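Local coordinates for aspartate aminotransferase (Plasmodium falciparum, PDB 3K7Y), which probably catalyses the transfer of an amino group from L-aspartate to 2-oxoglutarate, giving oxaloacetate and L-glutamate, with pyridoxal 5'-phosphate as cofactor in a homodimer, at residues Arg232-Glu236 / Lys237-Phe241; Leu278-Ile281 / Val282-Tyr286. All blocks are in the same frame, centred on the assembly; numbering follows the deposited sequence.

In the fold
Two points where a helix gives way to what follows it are compared here, and both contacts are local. From the N terminus, contact 1 comes first: residues 232-241 take the chain off helix 229-235 and into strand 241-246, inside the large mixed sheet. The chain then forms that strand and strand 258-264 beside it, and runs along helix 268-283. At the last turns of that helix contact 2, residues 278-286, leads the chain out of it. The contacts are in series, so neither nests within nor crosses the other, and their centres lie about 28 Å apart. Contact 1 joins helix 229-235 to the sheet; contact 2 ties its helix to helix 105-118 and the dimer interface.

Contact 1: residues Arg232-Glu236 / Lys237-Phe241; sequences RKFEE and KNIAF
The rings of Phe234 and Phe241 meet obliquely, with planes at 83° and centroids 5.9 Å apart. At the edge of the Phe241 ring, near its plane, lies the backbone of the helix: Glu235 N is 4.5 Å from Phe241 CE1. Phe234 CB approaches the same Phe241 CE1 at 3.9 Å. The ring of Phe241 gets there because its CG sits between the backbone N and the carbonyl carbon (chi1 52°), which brings its CE1 to the helix end. Ile239 comes to the Phe234 ring from another direction, its CD1 3.5 Å from Phe234 CD2, and its CG1 rests 3.6 Å from Phe234 O.

Here the backbone changes direction while Phe234 stays in contact with both Ile239 and Phe241. Glu236 is the first residue to leave helical geometry, and Lys237, with positive phi, turns the chain back along the helix end. One weak hydrogen bond spans the reversal, Ile239 N to Phe234 O at 3.4 Å with an angle of 147° at the hydrogen. Asn238 CA adds a CA-H...O contact to Glu235 O at 3.0 Å. Glu236 and Lys237, at the turn itself, are exposed.

Phe212 of strand 209-214 meets both phenylalanine rings edge-to-face, and Ile200 of helix 193-206 touches Phe234 and Ile239. The backbone of Phe241 bonds to Val264 of strand 258-264, so that helix 229-235 is joined through this turn to strand 241-246, which lies between strands 209-214 and 258-264 in the mixed sheet.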
ATOM      1  N   ARG A 232     -25.939  -0.559  11.764  1.00 74.31           N
ATOM      2  CA  ARG A 232     -26.791  -1.735  11.965  1.00 76.63           C
ATOM      3  C   ARG A 232     -28.274  -1.412  11.807  1.00 78.21           C
ATOM      4  O   ARG A 232     -29.035  -2.185  11.216  1.00 78.96           O
ATOM      5  CB  ARG A 232     -26.490  -2.409  13.301  1.00 77.18           C
ATOM      6  CG  ARG A 232     -25.263  -3.296  13.213  1.00 75.97           C
ATOM      7  CD  ARG A 232     -24.675  -3.583  14.562  1.00 74.84           C
ATOM      8  NE  ARG A 232     -23.259  -3.922  14.475  1.00 73.41           N
ATOM      9  CZ  ARG A 232     -22.626  -4.689  15.356  1.00 75.34           C
ATOM     10  NH1 ARG A 232     -23.291  -5.220  16.369  1.00 77.12           N
ATOM     11  NH2 ARG A 232     -21.331  -4.948  15.218  1.00 75.66           N
ATOM     12  N   LYS A 233     -28.667  -0.249  12.302  1.00 79.12           N
ATOM     13  CA  LYS A 233     -30.015   0.235  12.078  1.00 81.21           C
ATOM     14  C   LYS A 233     -30.268   0.400  10.571  1.00 81.55           C
ATOM     15  O   LYS A 233     -31.239  -0.148  10.058  1.00 82.71           O
ATOM     16  CB  LYS A 233     -30.272   1.515  12.875  1.00 80.72           C
ATOM     17  CG  LYS A 233     -31.688   1.595  13.384  1.00 83.08           C
ATOM     18  CD  LYS A 233     -31.821   2.352  14.711  1.00 84.23           C
ATOM     19  CE  LYS A 233     -33.313   2.533  15.039  1.00 86.38           C
ATOM     20  NZ  LYS A 233     -33.616   3.282  16.295  1.00 87.84           N
ATOM     21  N   PHE A 234     -29.375   1.112   9.873  1.00 81.13           N
ATOM     22  CA  PHE A 234     -29.374   1.214   8.401  1.00 81.82           C
ATOM     23  C   PHE A 234     -29.595  -0.127   7.702  1.00 83.74           C
ATOM     24  O   PHE A 234     -30.366  -0.225   6.746  1.00 84.32           O
ATOM     25  CB  PHE A 234     -28.030   1.743   7.913  1.00 80.09           C
ATOM     26  CG  PHE A 234     -28.034   3.187   7.524  1.00 78.94           C
ATOM     27  CD1 PHE A 234     -27.758   4.179   8.454  1.00 77.57           C
ATOM     28  CD2 PHE A 234     -28.255   3.556   6.208  1.00 78.06           C
ATOM     29  CE1 PHE A 234     -27.738   5.523   8.082  1.00 75.54           C
ATOM     30  CE2 PHE A 234     -28.239   4.896   5.838  1.00 76.50           C
ATOM     31  CZ  PHE A 234     -27.982   5.876   6.780  1.00 74.82           C
ATOM     32  N   GLU A 235     -28.884  -1.148   8.167  1.00 85.19           N
ATOM     33  CA  GLU A 235     -28.979  -2.483   7.593  1.00 87.39           C
ATOM     34  C   GLU A 235     -30.393  -3.060   7.696  1.00 89.60           C
ATOM     35  O   GLU A 235     -30.939  -3.561   6.712  1.00 90.47           O
ATOM     36  CB  GLU A 235     -27.973  -3.417   8.253  1.00 87.54           C
ATOM     37  CG  GLU A 235     -28.218  -4.882   7.935  1.00 90.45           C
ATOM     38  CD  GLU A 235     -27.103  -5.769   8.422  1.00 92.19           C
ATOM     39  OE1 GLU A 235     -26.621  -5.574   9.565  1.00 93.13           O
ATOM     40  OE2 GLU A 235     -26.704  -6.660   7.651  1.00 92.36           O
ATOM     41  N   GLU A 236     -30.981  -3.003   8.886  1.00 90.84           N
ATOM     42  CA  GLU A 236     -32.385  -3.345   9.019  1.00 93.15           C
ATOM     43  C   GLU A 236     -33.165  -2.377   8.138  1.00 92.85           C
ATOM     44  O   GLU A 236     -32.813  -1.205   8.052  1.00 91.87           O
ATOM     45  CB  GLU A 236     -32.835  -3.244  10.469  1.00 94.10           C
ATOM     46  CG  GLU A 236     -34.223  -3.822  10.704  1.00 97.76           C
ATOM     47  CD  GLU A 236     -34.425  -4.295  12.129  1.00100.77           C
ATOM     48  OE1 GLU A 236     -33.861  -3.650  13.043  1.00100.87           O
ATOM     49  OE2 GLU A 236     -35.140  -5.308  12.334  1.00102.38           O
ATOM     50  N   LYS A 237     -34.218  -2.866   7.486  1.00100.05           N
ATOM     51  CA  LYS A 237     -34.841  -2.146   6.365  1.00 99.61           C
ATOM     52  C   LYS A 237     -33.736  -1.695   5.406  1.00 96.12           C
ATOM     53  O   LYS A 237     -33.372  -0.524   5.338  1.00 94.33           O
ATOM     54  CB  LYS A 237     -35.765  -1.003   6.835  1.00100.90           C
ATOM     55  CG  LYS A 237     -37.275  -1.406   6.932  1.00104.92           C
ATOM     56  CD  LYS A 237     -37.647  -2.153   8.240  1.00107.03           C
ATOM     57  CE  LYS A 237     -38.851  -3.102   8.072  1.00110.09           C
ATOM     58  NZ  LYS A 237     -40.135  -2.436   7.709  1.00111.72           N
ATOM     59  N   ASN A 238     -33.229  -2.676   4.671  1.00 94.96           N
ATOM     60  CA  ASN A 238     -31.948  -2.595   4.001  1.00 92.01           C
ATOM     61  C   ASN A 238     -31.725  -1.424   3.071  1.00 89.78           C
ATOM     62  O   ASN A 238     -32.440  -1.253   2.090  1.00 90.93           O
ATOM     63  CB  ASN A 238     -31.618  -3.919   3.293  1.00 92.85           C
ATOM     64  CG  ASN A 238     -32.727  -4.404   2.388  1.00 95.11           C
ATOM     65  OD1 ASN A 238     -33.407  -3.625   1.723  1.00 95.73           O
ATOM     66  ND2 ASN A 238     -32.901  -5.712   2.348  1.00 97.34           N
ATOM     67  N   ILE A 239     -30.726  -0.615   3.403  1.00 86.65           N
ATOM     68  CA  ILE A 239     -30.232   0.437   2.521  1.00 83.91           C
ATOM     69  C   ILE A 239     -28.799   0.049   2.151  1.00 81.17           C
ATOM     70  O   ILE A 239     -28.154  -0.705   2.890  1.00 80.47           O
ATOM     71  CB  ILE A 239     -30.254   1.849   3.191  1.00 83.40           C
ATOM     72  CG1 ILE A 239     -31.472   2.028   4.108  1.00 84.81           C
ATOM     73  CG2 ILE A 239     -30.230   2.944   2.120  1.00 83.34           C
ATOM     74  CD1 ILE A 239     -31.470   3.312   4.928  1.00 83.37           C
ATOM     75  N   ALA A 240     -28.313   0.541   1.008  1.00 79.06           N
ATOM     76  CA  ALA A 240     -26.940   0.262   0.554  1.00 76.21           C
ATOM     77  C   ALA A 240     -25.963   1.404   0.893  1.00 73.61           C
ATOM     78  O   ALA A 240     -26.356   2.574   0.948  1.00 73.97           O
ATOM     79  CB  ALA A 240     -26.933  -0.035  -0.930  1.00 76.47           C
ATOM     80  N   PHE A 241     -24.698   1.065   1.132  1.00 70.87           N
ATOM     81  CA  PHE A 241     -23.710   2.064   1.545  1.00 68.07           C
ATOM     82  C   PHE A 241     -22.291   1.499   1.498  1.00 66.29           C
ATOM     83  O   PHE A 241     -22.071   0.413   0.965  1.00 66.74           O
ATOM     84  CB  PHE A 241     -24.041   2.566   2.955  1.00 68.15           C
ATOM     85  CG  PHE A 241     -24.237   1.462   3.957  1.00 68.13           C
ATOM     86  CD1 PHE A 241     -25.502   1.116   4.385  1.00 68.96           C
ATOM     87  CD2 PHE A 241     -23.146   0.766   4.471  1.00 67.15           C
ATOM     88  CE1 PHE A 241     -25.681   0.100   5.302  1.00 69.97           C
ATOM     89  CE2 PHE A 241     -23.315  -0.251   5.380  1.00 67.09           C
ATOM     90  CZ  PHE A 241     -24.580  -0.585   5.796  1.00 69.37           C
TER

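Contact 2: residues Leu278-Ile281 / Val282-Tyr286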
ATOM      1  N   LEU A 278     -12.695  -3.538  -8.489  1.00 61.70           N
ATOM      2  CA  LEU A 278     -11.765  -3.153  -7.445  1.00 59.98           C
ATOM      3  C   LEU A 278     -10.385  -3.735  -7.701  1.00 60.58           C
ATOM      4  O   LEU A 278      -9.396  -3.001  -7.662  1.00 60.14           O
ATOM      5  CB  LEU A 278     -12.297  -3.493  -6.052  1.00 59.01           C
ATOM      6  CG  LEU A 278     -13.564  -2.725  -5.644  1.00 57.70           C
ATOM      7  CD1 LEU A 278     -13.954  -2.963  -4.193  1.00 55.87           C
ATOM      8  CD2 LEU A 278     -13.443  -1.222  -5.931  1.00 55.56           C
ATOM      9  N   CYS A 279     -10.318  -5.028  -8.006  1.00 62.08           N
ATOM     10  CA  CYS A 279      -9.038  -5.670  -8.330  1.00 63.00           C
ATOM     11  C   CYS A 279      -8.364  -4.918  -9.448  1.00 62.34           C
ATOM     12  O   CYS A 279      -7.183  -4.576  -9.374  1.00 61.81           O
ATOM     13  CB  CYS A 279      -9.241  -7.120  -8.748  1.00 65.12           C
ATOM     14  SG  CYS A 279      -9.805  -8.124  -7.386  1.00 68.05           S
ATOM     15  N   PHE A 280      -9.150  -4.650 -10.474  1.00 62.53           N
ATOM     16  CA  PHE A 280      -8.708  -3.844 -11.575  1.00 62.52           C
ATOM     17  C   PHE A 280      -8.078  -2.551 -11.066  1.00 60.19           C
ATOM     18  O   PHE A 280      -6.873  -2.341 -11.226  1.00 60.43           O
ATOM     19  CB  PHE A 280      -9.883  -3.541 -12.483  1.00 63.44           C
ATOM     20  CG  PHE A 280      -9.493  -2.830 -13.719  1.00 66.15           C
ATOM     21  CD1 PHE A 280      -9.546  -1.436 -13.777  1.00 67.03           C
ATOM     22  CD2 PHE A 280      -9.042  -3.545 -14.828  1.00 68.51           C
ATOM     23  CE1 PHE A 280      -9.175  -0.764 -14.936  1.00 68.50           C
ATOM     24  CE2 PHE A 280      -8.667  -2.887 -15.985  1.00 70.10           C
ATOM     25  CZ  PHE A 280      -8.727  -1.489 -16.041  1.00 69.94           C
ATOM     26  N   ILE A 281      -8.885  -1.695 -10.449  1.00 58.11           N
ATOM     27  CA  ILE A 281      -8.373  -0.461  -9.849  1.00 56.12           C
ATOM     28  C   ILE A 281      -7.081  -0.653  -9.034  1.00 55.29           C
ATOM     29  O   ILE A 281      -6.109   0.076  -9.248  1.00 55.18           O
ATOM     30  CB  ILE A 281      -9.449   0.258  -9.028  1.00 55.06           C
ATOM     31  CG1 ILE A 281     -10.407   0.979  -9.980  1.00 56.54           C
ATOM     32  CG2 ILE A 281      -8.827   1.254  -8.080  1.00 53.35           C
ATOM     33  CD1 ILE A 281     -11.746   1.361  -9.361  1.00 56.93           C
ATOM     34  N   VAL A 282      -7.057  -1.641  -8.138  1.00 54.62           N
ATOM     35  CA  VAL A 282      -5.882  -1.885  -7.299  1.00 53.74           C
ATOM     36  C   VAL A 282      -4.598  -2.147  -8.104  1.00 55.06           C
ATOM     37  O   VAL A 282      -3.505  -1.813  -7.636  1.00 54.58           O
ATOM     38  CB  VAL A 282      -6.115  -3.052  -6.315  1.00 53.99           C
ATOM     39  CG1 VAL A 282      -4.837  -3.346  -5.498  1.00 53.53           C
ATOM     40  CG2 VAL A 282      -7.288  -2.759  -5.404  1.00 51.29           C
ATOM     41  N   ARG A 283      -4.747  -2.725  -9.304  1.00 56.38           N
ATOM     42  CA  ARG A 283      -3.624  -3.145 -10.150  1.00 58.05           C
ATOM     43  C   ARG A 283      -2.886  -2.028 -10.885  1.00 57.96           C
ATOM     44  O   ARG A 283      -1.789  -2.258 -11.409  1.00 58.93           O
ATOM     45  CB  ARG A 283      -4.077  -4.171 -11.174  1.00 60.15           C
ATOM     46  CG  ARG A 283      -4.099  -5.591 -10.668  1.00 64.50           C
ATOM     47  CD  ARG A 283      -3.753  -6.557 -11.800  1.00 73.21           C
ATOM     48  NE  ARG A 283      -2.316  -6.523 -12.146  1.00 78.34           N
ATOM     49  CZ  ARG A 283      -1.516  -7.596 -12.181  1.00 81.87           C
ATOM     50  NH1 ARG A 283      -2.003  -8.807 -11.913  1.00 83.62           N
ATOM     51  NH2 ARG A 283      -0.229  -7.466 -12.516  1.00 82.09           N
ATOM     52  N   LYS A 284      -3.477  -0.834 -10.951  1.00 56.81           N
ATOM     53  CA  LYS A 284      -2.744   0.339 -11.443  1.00 56.86           C
ATOM     54  C   LYS A 284      -2.109   1.090 -10.275  1.00 55.70           C
ATOM     55  O   LYS A 284      -1.724   2.251 -10.436  1.00 55.90           O
ATOM     56  CB  LYS A 284      -3.645   1.306 -12.207  1.00 56.97           C
ATOM     57  CG  LYS A 284      -4.967   0.716 -12.639  1.00 59.46           C
ATOM     58  CD  LYS A 284      -5.849   1.728 -13.356  1.00 61.79           C
ATOM     59  CE  LYS A 284      -6.849   0.996 -14.256  1.00 63.70           C
ATOM     60  NZ  LYS A 284      -7.712   1.873 -15.119  1.00 65.73           N
ATOM     61  N   PHE A 285      -2.007   0.441  -9.112  1.00 54.51           N
ATOM     62  CA  PHE A 285      -1.353   1.028  -7.946  1.00 53.61           C
ATOM     63  C   PHE A 285      -0.327   0.081  -7.292  1.00 54.41           C
ATOM     64  O   PHE A 285       0.885   0.222  -7.522  1.00 55.56           O
ATOM     65  CB  PHE A 285      -2.397   1.566  -6.944  1.00 52.26           C
ATOM     66  CG  PHE A 285      -3.161   2.757  -7.459  1.00 51.80           C
ATOM     67  CD1 PHE A 285      -2.553   4.014  -7.542  1.00 53.05           C
ATOM     68  CD2 PHE A 285      -4.467   2.626  -7.906  1.00 51.28           C
ATOM     69  CE1 PHE A 285      -3.244   5.124  -8.064  1.00 51.82           C
ATOM     70  CE2 PHE A 285      -5.162   3.726  -8.423  1.00 50.65           C
ATOM     71  CZ  PHE A 285      -4.543   4.977  -8.498  1.00 50.63           C
ATOM     72  N   TYR A 286      -0.795  -0.880  -6.492  1.00 53.94           N
ATOM     73  CA  TYR A 286       0.102  -1.807  -5.795  1.00 54.42           C
ATOM     74  C   TYR A 286      -0.204  -3.291  -5.983  1.00 55.47           C
ATOM     75  O   TYR A 286       0.358  -4.114  -5.274  1.00 56.16           O
ATOM     76  CB  TYR A 286       0.142  -1.492  -4.305  1.00 53.48           C
ATOM     77  CG  TYR A 286      -1.218  -1.512  -3.637  1.00 53.80           C
ATOM     78  CD1 TYR A 286      -1.672  -2.639  -2.937  1.00 53.80           C
ATOM     79  CD2 TYR A 286      -2.060  -0.390  -3.700  1.00 53.03           C
ATOM     80  CE1 TYR A 286      -2.929  -2.643  -2.330  1.00 53.56           C
ATOM     81  CE2 TYR A 286      -3.307  -0.388  -3.099  1.00 51.93           C
ATOM     82  CZ  TYR A 286      -3.736  -1.511  -2.418  1.00 53.05           C
ATOM     83  OH  TYR A 286      -4.976  -1.494  -1.824  1.00 54.63           O
TER
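Arg283 meets the preceding helical turn with the base of its side chain: its CB lies 3.3 Å from Phe280 O and its CG 3.5 Å from Cys279 O. Beyond CG the chain bends at chi2 and again at chi3 (74°), which swings the guanidinium away from the helix. There NH2 is hydrogen-bonded to Asn134 of the second subunit, while NE makes a long, weak ion pair with that subunit's Asp14.

The backbone beneath illustrates a helix tightening over its last turns. Val282 N to Leu278 O is a nearly straight i to i+4 bond of 2.7 Å, whereas Arg283 N reaches Phe280 O at 2.9 Å and Lys284 N reaches Ile281 O at 3.3 Å, each three residues on and tilted above the carbonyl plane. Arg283 N also keeps a weak bond to Cys279 O. Ile281 O has a further neighbour, the Phe285 ring, whose edge is turned to it with CD2 3.3 Å away. One methyl of Val282, CG1, lies over a face of the Tyr286 ring, 3.7 Å above its plane and offset toward the ring's periphery.

Ile281 and Leu278 pack on Phe116 of helix 105-118, and Leu278 also on Ile101 of strand 98-104. Phe285 meets Phe285 of the second subunit, and Tyr286 O bonds to that subunit's Arg257, a pyridoxal-phosphate pocket residue, placing the end of helix 268-283 between its own sheet and the partner's active site.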